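PDB 4A6Q: histone deacetylase complex subunit SAP18 from Mus musculus, which enhances SIN3-HDAC1-mediated transcriptional repression as a SIN3-complex component and is an auxiliary component of the splicing-dependent exon junction complex. Local coordinates for residues F89-M94 with D131-A136; A64-L69 with K104-T109. All blocks are in the same frame, centred on the assembly; numbering follows the deposited sequence. Where two conformers were deposited one is given.

Contact 1 (F89-M94 with D131-A136); sequences FAIVFM and DYLDIA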
ATOM      1  N   PHE A  89       4.501   4.163  -2.464  1.00  9.42           N
ATOM      2  CA  PHE A  89       3.356   3.638  -1.686  1.00  8.29           C
ATOM      3  C   PHE A  89       3.652   3.564  -0.189  1.00  9.64           C
ATOM      4  O   PHE A  89       4.749   3.121   0.220  1.00 10.39           O
ATOM      5  CB  PHE A  89       3.044   2.200  -2.115  1.00  9.40           C
ATOM      6  CG  PHE A  89       2.367   2.058  -3.448  1.00 10.25           C
ATOM      7  CD1 PHE A  89       3.077   2.214  -4.631  1.00  9.72           C
ATOM      8  CD2 PHE A  89       1.010   1.713  -3.508  1.00 12.55           C
ATOM      9  CE1 PHE A  89       2.446   2.028  -5.878  1.00 10.70           C
ATOM     10  CE2 PHE A  89       0.387   1.524  -4.761  1.00 13.33           C
ATOM     11  CZ  PHE A  89       1.106   1.693  -5.918  1.00 12.31           C
ATOM     12  N   ALA A  90       2.641   3.884   0.617  1.00  9.40           N
ATOM     13  CA  ALA A  90       2.721   3.733   2.058  1.00  8.66           C
ATOM     14  C   ALA A  90       1.384   3.229   2.575  1.00  9.93           C
ATOM     15  O   ALA A  90       0.355   3.546   1.988  1.00 11.48           O
ATOM     16  CB  ALA A  90       3.047   5.059   2.720  1.00 10.23           C
ATOM     17  N   ILE A  91       1.401   2.479   3.672  1.00  9.94           N
ATOM     18  CA  ILE A  91       0.156   2.061   4.336  1.00  7.09           C
ATOM     19  C   ILE A  91      -0.063   2.958   5.537  1.00  8.63           C
ATOM     20  O   ILE A  91       0.867   3.234   6.309  1.00 10.90           O
ATOM     21  CB  ILE A  91       0.263   0.601   4.781  1.00  7.60           C
ATOM     22  CG1 ILE A  91       0.268  -0.321   3.569  1.00  9.26           C
ATOM     23  CG2 ILE A  91      -0.969   0.253   5.629  1.00 11.31           C
ATOM     24  CD1 ILE A  91       0.686  -1.800   3.890  1.00 13.32           C
ATOM     25  N   VAL A  92      -1.266   3.519   5.617  1.00  8.57           N
ATOM     26  CA  VAL A  92      -1.681   4.358   6.736  1.00  7.61           C
ATOM     27  C   VAL A  92      -2.606   3.521   7.609  1.00 10.67           C
ATOM     28  O   VAL A  92      -3.619   3.016   7.125  1.00 10.43           O
ATOM     29  CB  VAL A  92      -2.422   5.616   6.210  1.00 10.81           C
ATOM     30  CG1 VAL A  92      -2.923   6.485   7.391  1.00 11.96           C
ATOM     31  CG2 VAL A  92      -1.488   6.429   5.259  1.00 11.20           C
ATOM     32  N   PHE A  93      -2.265   3.353   8.881  1.00 10.31           N
ATOM     33  CA  PHE A  93      -2.927   2.384   9.734  1.00 10.23           C
ATOM     34  C   PHE A  93      -3.140   2.940  11.114  1.00 11.61           C
ATOM     35  O   PHE A  93      -2.436   3.825  11.571  1.00 12.31           O
ATOM     36  CB  PHE A  93      -2.159   1.047   9.801  1.00 10.78           C
ATOM     37  CG  PHE A  93      -0.733   1.138  10.318  1.00 13.30           C
ATOM     38  CD1 PHE A  93       0.278   1.625   9.507  1.00 12.27           C
ATOM     39  CD2 PHE A  93      -0.397   0.627  11.577  1.00 16.33           C
ATOM     40  CE1 PHE A  93       1.609   1.681   9.936  1.00 14.17           C
ATOM     41  CE2 PHE A  93       0.934   0.678  12.025  1.00 16.01           C
ATOM     42  CZ  PHE A  93       1.936   1.205  11.191  1.00 16.42           C
HETATM   43  N   MSE A  94      -4.146   2.431  11.790  1.00 10.18           N
HETATM   44  CA  MSE A  94      -4.493   2.962  13.103  0.50 10.35           C
HETATM   45  C   MSE A  94      -3.373   2.858  14.124  1.00 10.74           C
HETATM   46  O   MSE A  94      -2.718   1.817  14.269  1.00 12.03           O
HETATM   47  CB  MSE A  94      -5.763   2.288  13.629  0.50 12.89           C
HETATM   48  CG  MSE A  94      -7.008   2.844  12.989  0.50 12.95           C
HETATM   49 SE   MSE A  94      -8.657   2.134  13.761  0.50 41.37          SE
HETATM   50  CE  MSE A  94      -8.142   0.258  13.900  0.50 35.13           C
ATOM     51  N   ASP A 131      -7.164  -0.372   6.880  1.00 13.55           N
ATOM     52  CA  ASP A 131      -6.021   0.507   6.595  1.00 13.49           C
ATOM     53  C   ASP A 131      -6.297   1.301   5.333  1.00 15.18           C
ATOM     54  O   ASP A 131      -7.074   0.872   4.478  1.00 17.73           O
ATOM     55  CB  ASP A 131      -4.746  -0.292   6.327  1.00 13.87           C
ATOM     56  CG  ASP A 131      -4.264  -1.118   7.503  1.00 13.40           C
ATOM     57  OD1 ASP A 131      -4.705  -0.901   8.674  1.00 13.78           O
ATOM     58  OD2 ASP A 131      -3.389  -1.999   7.272  1.00 13.65           O
ATOM     59  N   TYR A 132      -5.574   2.407   5.157  1.00 13.54           N
ATOM     60  CA  TYR A 132      -5.617   3.181   3.901  1.00 12.51           C
ATOM     61  C   TYR A 132      -4.318   3.025   3.137  1.00 11.84           C
ATOM     62  O   TYR A 132      -3.266   2.697   3.727  1.00 12.27           O
ATOM     63  CB  TYR A 132      -5.851   4.671   4.175  1.00 12.17           C
ATOM     64  CG  TYR A 132      -6.979   4.943   5.150  1.00 10.93           C
ATOM     65  CD1 TYR A 132      -8.249   4.493   4.886  1.00 16.40           C
ATOM     66  CD2 TYR A 132      -6.760   5.679   6.299  1.00 13.56           C
ATOM     67  CE1 TYR A 132      -9.304   4.737   5.771  1.00 19.37           C
ATOM     68  CE2 TYR A 132      -7.795   5.925   7.176  1.00 16.29           C
ATOM     69  CZ  TYR A 132      -9.063   5.464   6.897  1.00 19.45           C
ATOM     70  OH  TYR A 132     -10.121   5.704   7.772  1.00 25.40           O
ATOM     71  N   LEU A 133      -4.380   3.219   1.820  1.00  9.42           N
ATOM     72  CA  LEU A 133      -3.147   3.259   1.019  1.00  9.89           C
ATOM     73  C   LEU A 133      -2.875   4.678   0.570  1.00 12.76           C
ATOM     74  O   LEU A 133      -3.781   5.370   0.117  1.00 15.57           O
ATOM     75  CB  LEU A 133      -3.331   2.368  -0.206  1.00 13.54           C
ATOM     76  CG  LEU A 133      -2.074   1.952  -0.950  1.00 16.25           C
ATOM     77  CD1 LEU A 133      -1.189   1.022  -0.083  1.00 17.11           C
ATOM     78  CD2 LEU A 133      -2.531   1.212  -2.220  1.00 14.64           C
ATOM     79  N   ASP A 134      -1.631   5.146   0.729  1.00  9.18           N
ATOM     80  CA  ASP A 134      -1.300   6.522   0.335  1.00  8.27           C
ATOM     81  C   ASP A 134      -0.245   6.440  -0.749  1.00 10.89           C
ATOM     82  O   ASP A 134       0.759   5.749  -0.585  1.00 12.12           O
ATOM     83  CB  ASP A 134      -0.731   7.289   1.541  1.00  8.90           C
ATOM     84  CG  ASP A 134      -0.802   8.782   1.363  1.00 12.37           C
ATOM     85  OD1 ASP A 134      -1.908   9.321   1.264  1.00 15.24           O
ATOM     86  OD2 ASP A 134       0.247   9.460   1.374  1.00 12.65           O
ATOM     87  N   ILE A 135      -0.453   7.125  -1.859  1.00  9.82           N
ATOM     88  CA  ILE A 135       0.519   7.071  -2.953  1.00  9.91           C
ATOM     89  C   ILE A 135       0.990   8.474  -3.283  1.00  9.88           C
ATOM     90  O   ILE A 135       0.199   9.320  -3.675  1.00 11.27           O
ATOM     91  CB  ILE A 135      -0.085   6.434  -4.222  1.00  9.12           C
ATOM     92  CG1 ILE A 135      -0.770   5.113  -3.885  1.00 10.13           C
ATOM     93  CG2 ILE A 135       1.003   6.280  -5.301  1.00 13.43           C
ATOM     94  CD1 ILE A 135      -1.475   4.509  -5.104  1.00 14.24           C
ATOM     95  N   ALA A 136       2.283   8.724  -3.112  1.00 11.20           N
ATOM     96  CA  ALA A 136       2.855  10.004  -3.468  1.00 11.89           C
ATOM     97  C   ALA A 136       3.385   9.873  -4.898  1.00 11.64           C
ATOM     98  O   ALA A 136       4.264   9.040  -5.162  1.00 13.67           O
ATOM     99  CB  ALA A 136       3.990  10.363  -2.507  1.00 11.97           C
TER
HETATM  100  O   HOH W   1      -6.026   0.873  10.309  1.00 13.65           O
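Phe89 and Ile135, a non-hydrogen-bonded antiparallel pair, send their side chains the same way, side by side. Ile135 CG1 lies over the Phe89 ring face, 4.2 Å from the centroid and 26° off the normal, a CH-pi contact. Leu133 CD2 instead meets the ring edge in plane, 3.8 Å from Phe89 CD2. On the other face, Val92 divides its branches: CG1, anti to the backbone N (chi1 177°), approaches the Tyr132 ring edge at CD2 (4.1 Å), whereas CG2 rests on Asp134 CB (3.9 Å). The two Asp134 carboxylate oxygens are hydrogen-bonded to His41 ND1 (OD1) and His40 ND1 (OD2). Four backbone hydrogen bonds set the register, Asp134 N to Ala90 O being 2.8 Å and nearly straight at 175°. Asp131 OD1 lies 3.4 Å from Phe93 CB and shares a water with Met94 N; OD2, 3.7 Å from Ile91 CG2, accepts from Gln128 N. An alanine at Asp131 would probably lose these contacts, leaving Gln128 N without its acceptor. Strands 28-35 and 101-110 flank this inner pair, and the face bearing Phe89, Leu133 and Ile135 packs against helix 66-76, as in a ubiquitin-like beta-grasp fold.

Contact 2 (A64-L69 with K104-T109); sequences ATLKEL and KEIGST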
ATOM      1  N   ALA A  64      -3.258  -8.186  -4.406  1.00 11.04           N
ATOM      2  CA  ALA A  64      -3.038  -7.050  -5.287  1.00 11.56           C
ATOM      3  C   ALA A  64      -1.558  -6.606  -5.209  1.00 11.86           C
ATOM      4  O   ALA A  64      -1.004  -6.454  -4.118  1.00 13.43           O
ATOM      5  CB  ALA A  64      -3.936  -5.902  -4.897  1.00 13.96           C
ATOM      6  N   THR A  65      -0.958  -6.351  -6.371  1.00  9.98           N
ATOM      7  CA  THR A  65       0.452  -5.880  -6.445  1.00 10.85           C
ATOM      8  C   THR A  65       0.526  -4.387  -6.669  1.00 10.79           C
ATOM      9  O   THR A  65      -0.443  -3.751  -7.114  1.00 10.88           O
ATOM     10  CB  THR A  65       1.211  -6.540  -7.592  1.00 11.87           C
ATOM     11  OG1 THR A  65       0.639  -6.128  -8.839  1.00 14.64           O
ATOM     12  CG2 THR A  65       1.126  -8.074  -7.468  1.00 14.45           C
ATOM     13  N   LEU A  66       1.683  -3.816  -6.352  1.00 11.29           N
ATOM     14  CA  LEU A  66       1.823  -2.382  -6.589  1.00 11.04           C
ATOM     15  C   LEU A  66       1.565  -2.012  -8.063  1.00 11.72           C
ATOM     16  O   LEU A  66       0.932  -0.964  -8.352  1.00 13.13           O
ATOM     17  CB  LEU A  66       3.209  -1.876  -6.149  1.00 12.61           C
ATOM     18  CG  LEU A  66       3.522  -2.093  -4.682  1.00 13.02           C
ATOM     19  CD1 LEU A  66       4.789  -1.337  -4.346  1.00 14.83           C
ATOM     20  CD2 LEU A  66       2.372  -1.688  -3.754  1.00 14.77           C
ATOM     21  N   LYS A  67       2.045  -2.813  -9.016  1.00 13.43           N
ATOM     22  CA  LYS A  67       1.829  -2.533 -10.442  1.00 16.16           C
ATOM     23  C   LYS A  67       0.363  -2.592 -10.848  1.00 14.36           C
ATOM     24  O   LYS A  67      -0.138  -1.780 -11.623  1.00 14.81           O
ATOM     25  CB  LYS A  67       2.612  -3.520 -11.323  1.00 18.67           C
ATOM     26  CG  LYS A  67       3.957  -3.052 -11.835  1.00 19.19           C
ATOM     27  CD  LYS A  67       3.980  -1.653 -12.465  1.00 18.14           C
ATOM     28  CE  LYS A  67       5.373  -1.374 -13.024  1.00 21.86           C
ATOM     29  NZ  LYS A  67       5.506  -0.079 -13.766  1.00 16.01           N
ATOM     30  N   GLU A  68      -0.365  -3.552 -10.271  1.00 11.31           N
ATOM     31  CA  GLU A  68      -1.782  -3.658 -10.547  1.00 13.51           C
ATOM     32  C   GLU A  68      -2.491  -2.392 -10.097  1.00 13.85           C
ATOM     33  O   GLU A  68      -3.399  -1.877 -10.760  1.00 15.12           O
ATOM     34  CB  GLU A  68      -2.354  -4.878  -9.798  1.00 14.62           C
ATOM     35  CG  GLU A  68      -3.813  -5.126 -10.016  1.00 13.98           C
ATOM     36  CD  GLU A  68      -4.309  -6.422  -9.371  1.00 15.36           C
ATOM     37  OE1 GLU A  68      -3.532  -7.074  -8.634  1.00 15.09           O
ATOM     38  OE2 GLU A  68      -5.465  -6.803  -9.691  1.00 15.03           O
ATOM     39  N   LEU A  69      -2.110  -1.903  -8.913  1.00 11.87           N
ATOM     40  CA  LEU A  69      -2.749  -0.713  -8.394  1.00 13.41           C
ATOM     41  C   LEU A  69      -2.373   0.549  -9.144  1.00 14.01           C
ATOM     42  O   LEU A  69      -3.210   1.412  -9.349  1.00 13.40           O
ATOM     43  CB  LEU A  69      -2.467  -0.577  -6.892  1.00 13.73           C
ATOM     44  CG  LEU A  69      -3.021  -1.781  -6.099  1.00 13.72           C
ATOM     45  CD1 LEU A  69      -2.537  -1.708  -4.658  1.00 16.44           C
ATOM     46  CD2 LEU A  69      -4.576  -1.796  -6.139  1.00 16.50           C
ATOM     47  N   LYS A 104       3.632   3.755   7.195  1.00  9.43           N
ATOM     48  CA  LYS A 104       4.793   2.936   6.883  1.00  9.44           C
ATOM     49  C   LYS A 104       4.967   2.906   5.377  1.00  8.55           C
ATOM     50  O   LYS A 104       4.080   2.422   4.635  1.00  9.71           O
ATOM     51  CB  LYS A 104       4.555   1.515   7.402  1.00 14.82           C
ATOM     52  CG  LYS A 104       5.458   0.458   6.803  1.00 21.65           C
ATOM     53  CD  LYS A 104       6.852   0.614   7.257  1.00 23.81           C
ATOM     54  CE  LYS A 104       7.657  -0.663   6.946  1.00 29.51           C
ATOM     55  NZ  LYS A 104       9.117  -0.456   7.074  1.00 31.65           N
ATOM     56  N   GLU A 105       6.088   3.425   4.891  1.00  9.10           N
ATOM     57  CA  GLU A 105       6.405   3.337   3.471  0.50  8.68           C
ATOM     58  C   GLU A 105       6.707   1.896   3.117  1.00 11.77           C
ATOM     59  O   GLU A 105       7.447   1.220   3.835  1.00 12.42           O
ATOM     60  CB  GLU A 105       7.625   4.209   3.149  0.50 10.52           C
ATOM     61  CG  GLU A 105       7.966   4.255   1.654  0.50 12.57           C
ATOM     62  CD  GLU A 105       8.937   3.158   1.214  0.50 17.01           C
ATOM     63  OE1 GLU A 105       9.526   2.474   2.074  0.50 18.75           O
ATOM     64  OE2 GLU A 105       9.131   2.981  -0.010  0.50 19.71           O
ATOM     65  N   ILE A 106       6.151   1.410   1.999  1.00 10.52           N
ATOM     66  CA  ILE A 106       6.353   0.003   1.643  1.00 11.19           C
ATOM     67  C   ILE A 106       7.159  -0.253   0.352  1.00 10.73           C
ATOM     68  O   ILE A 106       7.893  -1.234   0.272  1.00 11.25           O
ATOM     69  CB  ILE A 106       5.014  -0.831   1.559  1.00  9.73           C
ATOM     70  CG1 ILE A 106       4.015  -0.209   0.587  1.00 10.23           C
ATOM     71  CG2 ILE A 106       4.375  -0.921   2.949  1.00 11.80           C
ATOM     72  CD1 ILE A 106       2.773  -1.119   0.302  1.00 13.24           C
ATOM     73  N   GLY A 107       7.059   0.617  -0.624  1.00 10.55           N
ATOM     74  CA  GLY A 107       7.704   0.323  -1.909  1.00 11.29           C
ATOM     75  C   GLY A 107       7.314   1.305  -2.970  1.00 11.50           C
ATOM     76  O   GLY A 107       6.484   2.191  -2.757  1.00 12.26           O
ATOM     77  N   SER A 108       7.922   1.179  -4.166  1.00 11.03           N
ATOM     78  CA  SER A 108       7.621   2.124  -5.235  0.50 10.77           C
ATOM     79  C   SER A 108       7.679   1.456  -6.588  1.00 12.54           C
ATOM     80  O   SER A 108       8.275   0.384  -6.749  1.00 11.37           O
ATOM     81  CB  SER A 108       8.574   3.324  -5.240  0.50 12.63           C
ATOM     82  OG  SER A 108       9.898   2.899  -5.447  0.50 15.53           O
ATOM     83  N   THR A 109       7.031   2.098  -7.535  1.00 10.19           N
ATOM     84  CA  THR A 109       7.052   1.649  -8.923  1.00 10.01           C
ATOM     85  C   THR A 109       7.263   2.873  -9.823  1.00 12.44           C
ATOM     86  O   THR A 109       7.191   4.019  -9.383  1.00 12.86           O
ATOM     87  CB  THR A 109       5.734   1.015  -9.347  1.00 12.66           C
ATOM     88  OG1 THR A 109       4.685   1.972  -9.235  1.00 13.61           O
ATOM     89  CG2 THR A 109       5.378  -0.223  -8.536  1.00 14.08           C
TER
HETATM   90  O   HOH W   2       3.927   2.144 -12.389  1.00  8.65           O
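Leu66 meets Ile106, Gly107 and Thr109 where the first turn of helix 66-76 packs on an outermost strand of the sheet, the helix-on-sheet arrangement of the ubiquitin-like beta-grasp fold. At the root of the side chain, Leu66 CB touches Thr109 CG2 at 3.6 Å. CG stands anti to the carbonyl carbon (chi1 -60°), and from it the two methyls part. CD1 reaches the backbone of the strand, 3.9 Å from Gly107 C and close to Ser108 N. CD2 meets Ile106 CD1 at 4.1 Å, the side chains crossing at a slant. The strand is irregular here: Ile106 and Gly107 both face Phe89, a classic beta bulge. Gly107 has no side chain, and a beta carbon modelled on it would come within 3.2 Å of Leu66 CD1, evidence of how closely the leucine lies on the bulge. Thr65 caps the helix start, its OG1 accepting from Glu68 N at 3.1 Å. No direct hydrogen bond joins 64-69 to 104-109. Lys67 CE comes 4.4 Å from Thr109 CB, and its NZ is hydrogen-bonded to Met110 O. A water bridges the two segments, 3.1 Å from Lys67 NZ and 3.2 Å from Thr109 OG1.

Contacts 1 and 2 have centres 10 Å apart and meet at Phe89. Its backbone joins strand 86-94 to the bulged strand 101-110: Phe89 N lies 2.8 Å from Gly107 O, and Phe89 O 2.8 Å from Ile106 N, both probable hydrogen bonds. Its ring, already against Ile135 and Leu133 in contact 1, brings CZ to 3.6 Å from Leu66 O at the helix start of contact 2. Both contacts reach the same sheet, in which strands 86-94 and 101-110 are neighbours, and their segments alternate along the chain. A bound methylpentanediol, probably from the crystallisation liquor, lies about 4 Å from the side chain of Ile91, and one lies about 5 Å from that of Ile106.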